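Local coordinates for type IV pilus assembly protein PilF (Thermus thermophilus HB8, PDB 5OIU), which binds and probably hydrolyses ATP as a hexameric AAA+ motor thought to power assembly of type IV pili, at residues 196-199 with 200-204; 253-257 with 258-262; 289-293 with 294-298. One frame throughout, in Å; residues are numbered along the deposited sequence.

Interaction 1 (196-199 with 200-204)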
ATOM      1  N   ALA C 196     -10.597  21.219  30.776  1.00 59.11           N
ATOM      2  CA  ALA C 196     -10.380  22.579  30.306  1.00 55.36           C
ATOM      3  C   ALA C 196     -10.230  22.649  28.799  1.00 49.93           C
ATOM      4  O   ALA C 196     -10.465  23.711  28.214  1.00 51.10           O
ATOM      5  CB  ALA C 196      -9.140  23.190  30.969  1.00 51.17           C
ATOM      6  N   GLY C 197      -9.881  21.540  28.159  1.00 49.69           N
ATOM      7  CA  GLY C 197      -9.537  21.536  26.755  1.00 49.46           C
ATOM      8  C   GLY C 197      -8.052  21.546  26.465  1.00 49.90           C
ATOM      9  O   GLY C 197      -7.671  21.692  25.297  1.00 46.52           O
ATOM     10  N   LEU C 198      -7.209  21.389  27.496  1.00 49.12           N
ATOM     11  CA  LEU C 198      -5.747  21.397  27.380  1.00 46.20           C
ATOM     12  C   LEU C 198      -5.261  20.009  26.969  1.00 42.55           C
ATOM     13  O   LEU C 198      -4.738  19.226  27.764  1.00 39.37           O
ATOM     14  CB  LEU C 198      -5.101  21.847  28.689  1.00 45.62           C
ATOM     15  CG  LEU C 198      -3.620  22.220  28.551  1.00 44.75           C
ATOM     16  CD1 LEU C 198      -3.411  23.146  27.363  1.00 39.35           C
ATOM     17  CD2 LEU C 198      -3.072  22.841  29.817  1.00 44.33           C
ATOM     18  N   THR C 199      -5.430  19.716  25.685  1.00 38.75           N
ATOM     19  CA  THR C 199      -4.905  18.498  25.108  1.00 38.98           C
ATOM     20  C   THR C 199      -3.400  18.595  24.906  1.00 40.46           C
ATOM     21  O   THR C 199      -2.790  19.665  25.010  1.00 43.17           O
ATOM     22  CB  THR C 199      -5.558  18.217  23.761  1.00 41.06           C
ATOM     23  OG1 THR C 199      -5.446  19.394  22.945  1.00 44.55           O
ATOM     24  CG2 THR C 199      -7.023  17.829  23.947  1.00 37.97           C
ATOM     25  N   PHE C 200      -2.805  17.447  24.587  1.00 40.29           N
ATOM     26  CA  PHE C 200      -1.426  17.435  24.130  1.00 38.47           C
ATOM     27  C   PHE C 200      -1.236  18.436  23.004  1.00 42.54           C
ATOM     28  O   PHE C 200      -0.400  19.341  23.089  1.00 43.88           O
ATOM     29  CB  PHE C 200      -1.036  16.025  23.680  1.00 41.67           C
ATOM     30  CG  PHE C 200      -0.503  15.150  24.797  1.00 36.40           C
ATOM     31  CD1 PHE C 200       0.745  15.378  25.337  1.00 36.16           C
ATOM     32  CD2 PHE C 200      -1.247  14.102  25.287  1.00 44.75           C
ATOM     33  CE1 PHE C 200       1.240  14.593  26.346  1.00 39.66           C
ATOM     34  CE2 PHE C 200      -0.753  13.293  26.299  1.00 44.09           C
ATOM     35  CZ  PHE C 200       0.491  13.546  26.830  1.00 42.49           C
ATOM     36  N   ALA C 201      -2.049  18.313  21.953  1.00 43.97           N
ATOM     37  CA  ALA C 201      -1.854  19.144  20.771  1.00 40.25           C
ATOM     38  C   ALA C 201      -2.020  20.612  21.102  1.00 38.79           C
ATOM     39  O   ALA C 201      -1.224  21.441  20.661  1.00 42.66           O
ATOM     40  CB  ALA C 201      -2.827  18.743  19.658  1.00 34.79           C
ATOM     41  N   ARG C 202      -3.056  20.956  21.870  1.00 41.83           N
ATOM     42  CA  ARG C 202      -3.312  22.361  22.159  1.00 40.58           C
ATOM     43  C   ARG C 202      -2.185  22.968  22.990  1.00 47.40           C
ATOM     44  O   ARG C 202      -1.748  24.096  22.721  1.00 46.39           O
ATOM     45  CB  ARG C 202      -4.654  22.516  22.868  1.00 45.88           C
ATOM     46  CG  ARG C 202      -4.901  23.910  23.419  1.00 45.17           C
ATOM     47  CD  ARG C 202      -5.252  24.890  22.313  1.00 56.12           C
ATOM     48  NE  ARG C 202      -5.639  26.197  22.845  1.00 63.46           N
ATOM     49  CZ  ARG C 202      -6.772  26.433  23.506  1.00 65.14           C
ATOM     50  NH1 ARG C 202      -7.650  25.450  23.714  1.00 62.32           N
ATOM     51  NH2 ARG C 202      -7.032  27.659  23.953  1.00 67.53           N
ATOM     52  N   ALA C 203      -1.682  22.224  23.984  1.00 42.53           N
ATOM     53  CA  ALA C 203      -0.517  22.683  24.739  1.00 41.86           C
ATOM     54  C   ALA C 203       0.721  22.784  23.849  1.00 40.72           C
ATOM     55  O   ALA C 203       1.449  23.781  23.891  1.00 39.96           O
ATOM     56  CB  ALA C 203      -0.251  21.746  25.915  1.00 38.74           C
ATOM     57  N   LEU C 204       0.975  21.758  23.034  1.00 35.88           N
ATOM     58  CA  LEU C 204       2.212  21.721  22.258  1.00 35.38           C
ATOM     59  C   LEU C 204       2.273  22.884  21.266  1.00 44.89           C
ATOM     60  O   LEU C 204       3.343  23.469  21.037  1.00 41.52           O
ATOM     61  CB  LEU C 204       2.322  20.373  21.542  1.00 39.61           C
ATOM     62  CG  LEU C 204       3.651  19.909  20.937  1.00 41.12           C
ATOM     63  CD1 LEU C 204       4.778  20.197  21.898  1.00 39.00           C
ATOM     64  CD2 LEU C 204       3.614  18.423  20.554  1.00 28.95           C
TER
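Thr199 grips the first turn of helix 200-206 with two acceptors, one from its side chain and one from its backbone. Its OG1 takes the N-H of Arg202 at 3.1 Å, a fairly straight bond at 157°. Its carbonyl O takes the N-H of Ala203, with 3.0 Å between Ala203 N and Thr199 O and the donor tilted moderately out of the carbonyl plane. The hydroxyl can reach forward because OG1 sits between the backbone N and the carbonyl carbon (chi1 52°), and that pose also sets it 3.2 Å from Arg202 CB, where the two side chains cross at about a right angle.

Beyond these bonds the contact turns apolar. Leu198 swings CG anti to its backbone N (chi1 -165°), which carries CD1 to within 3.7 Å of the Ala203 methyl, CB. The same CD1 lies more loosely against Arg202 CG. The Phe200 ring packs away from the cap, against Ile176, Asp178 and Thr225, while Arg76 and Leu77 of a neighbouring subunit pack on Leu198 and Arg202 respectively.

Just upstream, Gly197 and Leu198 together face Asn193 in a G1 beta bulge, and Leu198 centres an inverse gamma turn that delivers the chain to the helix. The whole is a worked case of the threonine N-cap: a side-chain oxygen stands in for the carbonyl that a helix lacks at its start.

Interaction 2 (253-257 with 258-262); sequences TRLDE and MGVEP
Arg254 and Met258, one helical turn apart, are folded back on each other by their torsions. Arg254 sets CG opposite its backbone N (chi1 -175°) and then bends at chi2, while Met258 places CG beside its own N (chi1 -62°) and bends at chi3. The thioether consequently lies over one face of the guanidinium, with SD about 4.0 Å above the plane and displaced toward the rim. The methyl CE comes 3.8 Å from Arg254 NH2, and the two chains cross obliquely. Glu257, three residues after Arg254, pairs with it in a long salt bridge, 3.7 Å from Arg254 NE to Glu257 OE2.

The backbone beneath closes the helix. Val260 N donates to Leu255 O at 3.1 Å, and Gly259 N to Asp256 O at 3.2 Å, the latter from well above the carbonyl plane. Gly259 has positive phi (103°), where a side chain would press on the preceding carbonyl; with the two bonds back this makes a Schellman motif. Met258 N adds a bond to Arg254 O. The apolar seal usual beyond such a turn is here Leu255 CD2 against Val260 CG2, 3.9 Å apart, and Ile265 of helix 262-268 touches both residues. Helix 223-235 lies against Val260, and its Ser223 OG is hydrogen-bonded to Met258 O.

With an alanine here instead of Arg254, the Met258 thioether would probably lose its flat partner and Glu257 its nearby countercharge. Chemically, the helix end is held by backbone bonds and a small apolar seal, whereas the long ion pair and the sulfur over the guanidinium probably add a weaker hold.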
ATOM      1  N   THR C 253       7.870   3.506  11.588  1.00 44.20           N
ATOM      2  CA  THR C 253       6.632   3.096  10.942  1.00 43.41           C
ATOM      3  C   THR C 253       5.426   3.701  11.636  1.00 43.72           C
ATOM      4  O   THR C 253       4.476   4.138  10.978  1.00 45.42           O
ATOM      5  CB  THR C 253       6.538   1.576  10.931  1.00 48.14           C
ATOM      6  OG1 THR C 253       7.636   1.059  10.177  1.00 49.00           O
ATOM      7  CG2 THR C 253       5.233   1.130  10.293  1.00 52.17           C
ATOM      8  N   ARG C 254       5.458   3.768  12.964  1.00 42.40           N
ATOM      9  CA  ARG C 254       4.303   4.263  13.702  1.00 44.11           C
ATOM     10  C   ARG C 254       4.084   5.768  13.482  1.00 45.64           C
ATOM     11  O   ARG C 254       2.937   6.239  13.468  1.00 44.76           O
ATOM     12  CB  ARG C 254       4.476   3.937  15.176  1.00 39.88           C
ATOM     13  CG  ARG C 254       3.290   4.314  15.979  1.00 45.45           C
ATOM     14  CD  ARG C 254       2.083   3.495  15.553  1.00 53.46           C
ATOM     15  NE  ARG C 254       0.821   4.086  15.984  1.00 51.95           N
ATOM     16  CZ  ARG C 254       0.504   4.358  17.255  1.00 60.69           C
ATOM     17  NH1 ARG C 254       1.357   4.105  18.264  1.00 56.65           N
ATOM     18  NH2 ARG C 254      -0.684   4.895  17.524  1.00 57.59           N
ATOM     19  N   LEU C 255       5.164   6.547  13.335  1.00 40.32           N
ATOM     20  CA  LEU C 255       5.004   7.963  12.984  1.00 45.62           C
ATOM     21  C   LEU C 255       4.391   8.106  11.600  1.00 45.28           C
ATOM     22  O   LEU C 255       3.522   8.961  11.374  1.00 43.77           O
ATOM     23  CB  LEU C 255       6.352   8.700  13.031  1.00 36.67           C
ATOM     24  CG  LEU C 255       6.933   9.117  14.384  1.00 37.01           C
ATOM     25  CD1 LEU C 255       8.356   9.624  14.237  1.00 33.78           C
ATOM     26  CD2 LEU C 255       6.052  10.174  15.009  1.00 33.55           C
ATOM     27  N   ASP C 256       4.846   7.270  10.658  1.00 42.52           N
ATOM     28  CA  ASP C 256       4.289   7.264   9.312  1.00 43.65           C
ATOM     29  C   ASP C 256       2.784   7.027   9.339  1.00 42.20           C
ATOM     30  O   ASP C 256       2.035   7.708   8.628  1.00 45.36           O
ATOM     31  CB  ASP C 256       5.010   6.197   8.483  1.00 47.30           C
ATOM     32  CG  ASP C 256       4.660   6.238   6.998  1.00 45.99           C
ATOM     33  OD1 ASP C 256       3.832   7.066   6.561  1.00 45.38           O
ATOM     34  OD2 ASP C 256       5.257   5.427   6.261  1.00 51.77           O
ATOM     35  N   GLU C 257       2.315   6.089  10.174  1.00 38.72           N
ATOM     36  CA  GLU C 257       0.884   5.806  10.214  1.00 40.65           C
ATOM     37  C   GLU C 257       0.089   6.927  10.856  1.00 45.15           C
ATOM     38  O   GLU C 257      -1.091   7.109  10.535  1.00 46.34           O
ATOM     39  CB  GLU C 257       0.595   4.509  10.961  1.00 39.99           C
ATOM     40  CG  GLU C 257       1.566   3.409  10.697  1.00 53.92           C
ATOM     41  CD  GLU C 257       1.340   2.227  11.618  1.00 61.23           C
ATOM     42  OE1 GLU C 257       1.805   1.116  11.276  1.00 70.59           O
ATOM     43  OE2 GLU C 257       0.687   2.410  12.674  1.00 59.94           O
ATOM     44  N   MET C 258       0.702   7.689  11.723  1.00 43.20           N
ATOM     45  CA  MET C 258      -0.023   8.748  12.339  1.00 45.82           C
ATOM     46  C   MET C 258      -0.163   9.967  11.447  1.00 48.51           C
ATOM     47  O   MET C 258      -0.822  10.906  11.800  1.00 49.73           O
ATOM     48  CB  MET C 258       0.552   9.082  13.692  1.00 47.71           C
ATOM     49  CG  MET C 258       0.483   7.938  14.663  1.00 49.16           C
ATOM     50  SD  MET C 258       1.485   8.143  16.122  1.00 49.26           S
ATOM     51  CE  MET C 258       0.251   8.568  17.295  1.00 44.44           C
ATOM     52  N   GLY C 259       0.447   9.926  10.279  1.00 44.91           N
ATOM     53  CA  GLY C 259       0.334  10.989   9.312  1.00 41.80           C
ATOM     54  C   GLY C 259       1.526  11.901   9.221  1.00 48.34           C
ATOM     55  O   GLY C 259       1.417  12.979   8.631  1.00 53.69           O
ATOM     56  N   VAL C 260       2.655  11.518   9.794  1.00 44.84           N
ATOM     57  CA  VAL C 260       3.862  12.309   9.648  1.00 45.40           C
ATOM     58  C   VAL C 260       4.462  11.984   8.292  1.00 45.95           C
ATOM     59  O   VAL C 260       4.739  10.819   8.000  1.00 48.76           O
ATOM     60  CB  VAL C 260       4.855  12.012  10.774  1.00 44.64           C
ATOM     61  CG1 VAL C 260       5.981  13.035  10.743  1.00 43.23           C
ATOM     62  CG2 VAL C 260       4.141  12.027  12.114  1.00 40.21           C
ATOM     63  N   GLU C 261       4.659  13.006   7.468  1.00 41.13           N
ATOM     64  CA  GLU C 261       5.261  12.802   6.155  1.00 47.38           C
ATOM     65  C   GLU C 261       6.609  12.104   6.299  1.00 43.58           C
ATOM     66  O   GLU C 261       7.438  12.529   7.114  1.00 49.19           O
ATOM     67  CB  GLU C 261       5.458  14.128   5.419  1.00 48.38           C
ATOM     68  CG  GLU C 261       4.193  14.715   4.862  1.00 49.66           C
ATOM     69  CD  GLU C 261       3.635  13.875   3.750  1.00 53.35           C
ATOM     70  OE1 GLU C 261       4.407  13.077   3.174  1.00 55.46           O
ATOM     71  OE2 GLU C 261       2.433  14.020   3.448  1.00 60.97           O
ATOM     72  N   PRO C 262       6.867  11.048   5.540  1.00 46.49           N
ATOM     73  CA  PRO C 262       8.194  10.415   5.603  1.00 45.47           C
ATOM     74  C   PRO C 262       9.345  11.395   5.409  1.00 45.57           C
ATOM     75  O   PRO C 262      10.402  11.229   6.034  1.00 46.67           O
ATOM     76  CB  PRO C 262       8.135   9.372   4.480  1.00 41.33           C
ATOM     77  CG  PRO C 262       6.663   9.077   4.335  1.00 45.57           C
ATOM     78  CD  PRO C 262       5.951  10.360   4.611  1.00 44.54           C
TER

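Interaction 3 (289-293 with 294-298)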
ATOM      1  N   VAL C 289      25.842 -21.212  36.048  1.00 54.20           N
ATOM      2  CA  VAL C 289      25.340 -22.359  35.300  1.00 54.43           C
ATOM      3  C   VAL C 289      26.182 -22.485  34.042  1.00 54.22           C
ATOM      4  O   VAL C 289      26.587 -21.480  33.444  1.00 50.83           O
ATOM      5  CB  VAL C 289      23.831 -22.258  34.961  1.00 50.50           C
ATOM      6  CG1 VAL C 289      23.030 -21.834  36.173  1.00 53.49           C
ATOM      7  CG2 VAL C 289      23.589 -21.306  33.827  1.00 53.50           C
ATOM      8  N   LYS C 290      26.511 -23.715  33.686  1.00 61.66           N
ATOM      9  CA  LYS C 290      27.192 -23.949  32.425  1.00 56.35           C
ATOM     10  C   LYS C 290      26.165 -23.731  31.330  1.00 59.37           C
ATOM     11  O   LYS C 290      25.133 -24.414  31.319  1.00 58.10           O
ATOM     12  CB  LYS C 290      27.779 -25.358  32.360  1.00 56.47           C
ATOM     13  CG  LYS C 290      28.388 -25.740  31.017  1.00 59.96           C
ATOM     14  CD  LYS C 290      29.491 -24.778  30.585  1.00 66.85           C
ATOM     15  CE  LYS C 290      29.884 -25.013  29.119  1.00 69.41           C
ATOM     16  NZ  LYS C 290      31.349 -24.808  28.871  1.00 72.27           N
ATOM     17  N   PRO C 291      26.356 -22.762  30.451  1.00 55.22           N
ATOM     18  CA  PRO C 291      25.424 -22.588  29.342  1.00 50.82           C
ATOM     19  C   PRO C 291      25.653 -23.638  28.274  1.00 54.33           C
ATOM     20  O   PRO C 291      26.755 -24.171  28.114  1.00 54.92           O
ATOM     21  CB  PRO C 291      25.769 -21.191  28.821  1.00 53.64           C
ATOM     22  CG  PRO C 291      27.217 -21.045  29.134  1.00 54.01           C
ATOM     23  CD  PRO C 291      27.432 -21.756  30.439  1.00 57.20           C
ATOM     24  N   ASP C 292      24.596 -23.928  27.539  1.00 53.13           N
ATOM     25  CA  ASP C 292      24.733 -24.742  26.336  1.00 51.74           C
ATOM     26  C   ASP C 292      25.411 -23.919  25.247  1.00 53.25           C
ATOM     27  O   ASP C 292      24.879 -22.868  24.857  1.00 55.60           O
ATOM     28  CB  ASP C 292      23.368 -25.223  25.853  1.00 58.72           C
ATOM     29  CG  ASP C 292      23.465 -26.376  24.852  1.00 65.59           C
ATOM     30  OD1 ASP C 292      24.592 -26.669  24.394  1.00 64.07           O
ATOM     31  OD2 ASP C 292      22.414 -26.996  24.536  1.00 64.30           O
ATOM     32  N   PRO C 293      26.562 -24.346  24.727  1.00 52.59           N
ATOM     33  CA  PRO C 293      27.161 -23.623  23.590  1.00 53.06           C
ATOM     34  C   PRO C 293      26.194 -23.387  22.443  1.00 53.30           C
ATOM     35  O   PRO C 293      26.224 -22.311  21.841  1.00 51.83           O
ATOM     36  CB  PRO C 293      28.314 -24.537  23.166  1.00 47.17           C
ATOM     37  CG  PRO C 293      28.655 -25.289  24.381  1.00 51.88           C
ATOM     38  CD  PRO C 293      27.381 -25.491  25.151  1.00 53.79           C
ATOM     39  N   GLU C 294      25.326 -24.353  22.130  1.00 54.36           N
ATOM     40  CA  GLU C 294      24.409 -24.177  21.009  1.00 53.35           C
ATOM     41  C   GLU C 294      23.465 -23.005  21.235  1.00 53.85           C
ATOM     42  O   GLU C 294      23.251 -22.199  20.324  1.00 49.89           O
ATOM     43  CB  GLU C 294      23.619 -25.458  20.768  1.00 54.85           C
ATOM     44  CG  GLU C 294      24.377 -26.497  19.989  1.00 58.03           C
ATOM     45  CD  GLU C 294      24.486 -26.178  18.499  1.00 69.26           C
ATOM     46  OE1 GLU C 294      24.302 -24.999  18.086  1.00 68.15           O
ATOM     47  OE2 GLU C 294      24.765 -27.132  17.737  1.00 67.43           O
ATOM     48  N   THR C 295      22.899 -22.889  22.446  1.00 53.81           N
ATOM     49  CA  THR C 295      22.045 -21.747  22.774  1.00 50.63           C
ATOM     50  C   THR C 295      22.739 -20.435  22.438  1.00 50.41           C
ATOM     51  O   THR C 295      22.185 -19.592  21.725  1.00 49.31           O
ATOM     52  CB  THR C 295      21.664 -21.738  24.260  1.00 48.47           C
ATOM     53  OG1 THR C 295      21.198 -23.020  24.684  1.00 52.18           O
ATOM     54  CG2 THR C 295      20.589 -20.708  24.498  1.00 41.20           C
ATOM     55  N   LEU C 296      23.957 -20.247  22.967  1.00 53.72           N
ATOM     56  CA  LEU C 296      24.726 -19.028  22.708  1.00 54.17           C
ATOM     57  C   LEU C 296      25.006 -18.846  21.223  1.00 51.42           C
ATOM     58  O   LEU C 296      24.944 -17.725  20.705  1.00 52.94           O
ATOM     59  CB  LEU C 296      26.040 -19.060  23.490  1.00 51.59           C
ATOM     60  CG  LEU C 296      25.897 -19.166  25.006  1.00 52.81           C
ATOM     61  CD1 LEU C 296      27.272 -19.281  25.629  1.00 55.99           C
ATOM     62  CD2 LEU C 296      25.146 -17.956  25.564  1.00 48.58           C
ATOM     63  N   ARG C 297      25.337 -19.938  20.530  1.00 54.28           N
ATOM     64  CA  ARG C 297      25.544 -19.890  19.087  1.00 54.30           C
ATOM     65  C   ARG C 297      24.307 -19.342  18.388  1.00 55.71           C
ATOM     66  O   ARG C 297      24.377 -18.337  17.668  1.00 55.50           O
ATOM     67  CB  ARG C 297      25.889 -21.289  18.571  1.00 59.19           C
ATOM     68  CG  ARG C 297      27.181 -21.405  17.794  1.00 56.23           C
ATOM     69  CD  ARG C 297      27.479 -22.855  17.429  1.00 60.96           C
ATOM     70  NE  ARG C 297      28.569 -23.420  18.229  1.00 63.50           N
ATOM     71  CZ  ARG C 297      28.429 -24.410  19.112  1.00 62.12           C
ATOM     72  NH1 ARG C 297      27.237 -24.951  19.329  1.00 61.45           N
ATOM     73  NH2 ARG C 297      29.479 -24.864  19.788  1.00 57.63           N
ATOM     74  N   ARG C 298      23.147 -19.975  18.611  1.00 54.78           N
ATOM     75  CA  ARG C 298      21.937 -19.505  17.944  1.00 57.14           C
ATOM     76  C   ARG C 298      21.531 -18.112  18.409  1.00 59.05           C
ATOM     77  O   ARG C 298      20.769 -17.438  17.710  1.00 61.87           O
ATOM     78  CB  ARG C 298      20.768 -20.486  18.122  1.00 58.03           C
ATOM     79  CG  ARG C 298      21.164 -21.953  18.297  1.00 64.17           C
ATOM     80  CD  ARG C 298      21.167 -22.773  16.981  1.00 70.98           C
ATOM     81  NE  ARG C 298      19.909 -22.652  16.242  1.00 80.51           N
ATOM     82  CZ  ARG C 298      18.788 -23.296  16.561  1.00 75.00           C
ATOM     83  NH1 ARG C 298      17.692 -23.122  15.832  1.00 66.77           N
ATOM     84  NH2 ARG C 298      18.760 -24.101  17.612  1.00 71.47           N
TER
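An aspartate N-cap followed by proline opens helix 293-298, the short helix that comes after strand 286-289. Asp292 is the cap: its OD1 accepts from Glu294 N at 3.3 Å, a weak bond, with CG placed opposite the backbone N (chi1 -164°). Its carbonyl O also receives Leu296 N, again weakly, at 3.4 Å. The firmer helical bond comes one residue on, where Arg297 N reaches Pro293 O at 2.9 Å, nearly along the C=O axis. Against the cap, Thr295 crosses Asp292 at about a right angle, and its OG1 comes 3.3 Å from Asp292 CB.

Leu296 sends CD1 to the ring of Pro291, 3.9 Å from its CG, and Leu301 and Ile306 also pack on Leu296. Arg297 bends at chi3, so that its guanidinium lies with one face over the Pro293 carbonyl and NH2 comes 3.6 Å from Pro293 CB. Its NH1 forms a salt bridge to Glu294 OE1 at 3.2 Å, while NE pairs with Glu303 of the following helix.

Asp292 also looks outward: OD2 makes a weak hydrogen bond to His343 of a neighbouring subunit, whose Val346 packs on Asp292, Glu294 and Thr295. The cap thus works both within the helix and at the subunit interface. Two carboxylates, those of Glu294 and Glu303, share the charge of Arg297 and are likely to hold its guanidinium turned over the proline, while the negative carboxylate of Asp292 probably interacts favourably with the positive N-terminal end of the helix dipole.

Overall arrangement
All three contacts are local, partly buried and at a helix end. Interactions 1 and 3 begin helices, with a threonine and an aspartate cap respectively; interaction 2 ends one, relying on backbone bonds and a glycine. Interactions 1 and 2 share a neighbour, helix 223-235, and their centres lie about 21 Å apart. Interaction 3 lies on the opposite side of the chain's centre from interaction 1, about 52 Å between centres, and packs against helix 303-308. Neighbouring subunits touch interactions 1 and 3; in this chain none touches interaction 2, although Arg298 packs on Pro262 of a neighbouring subunit. Ion pairing enters interactions 2 and 3, long in the former, while interaction 1 relies on a neutral hydroxyl.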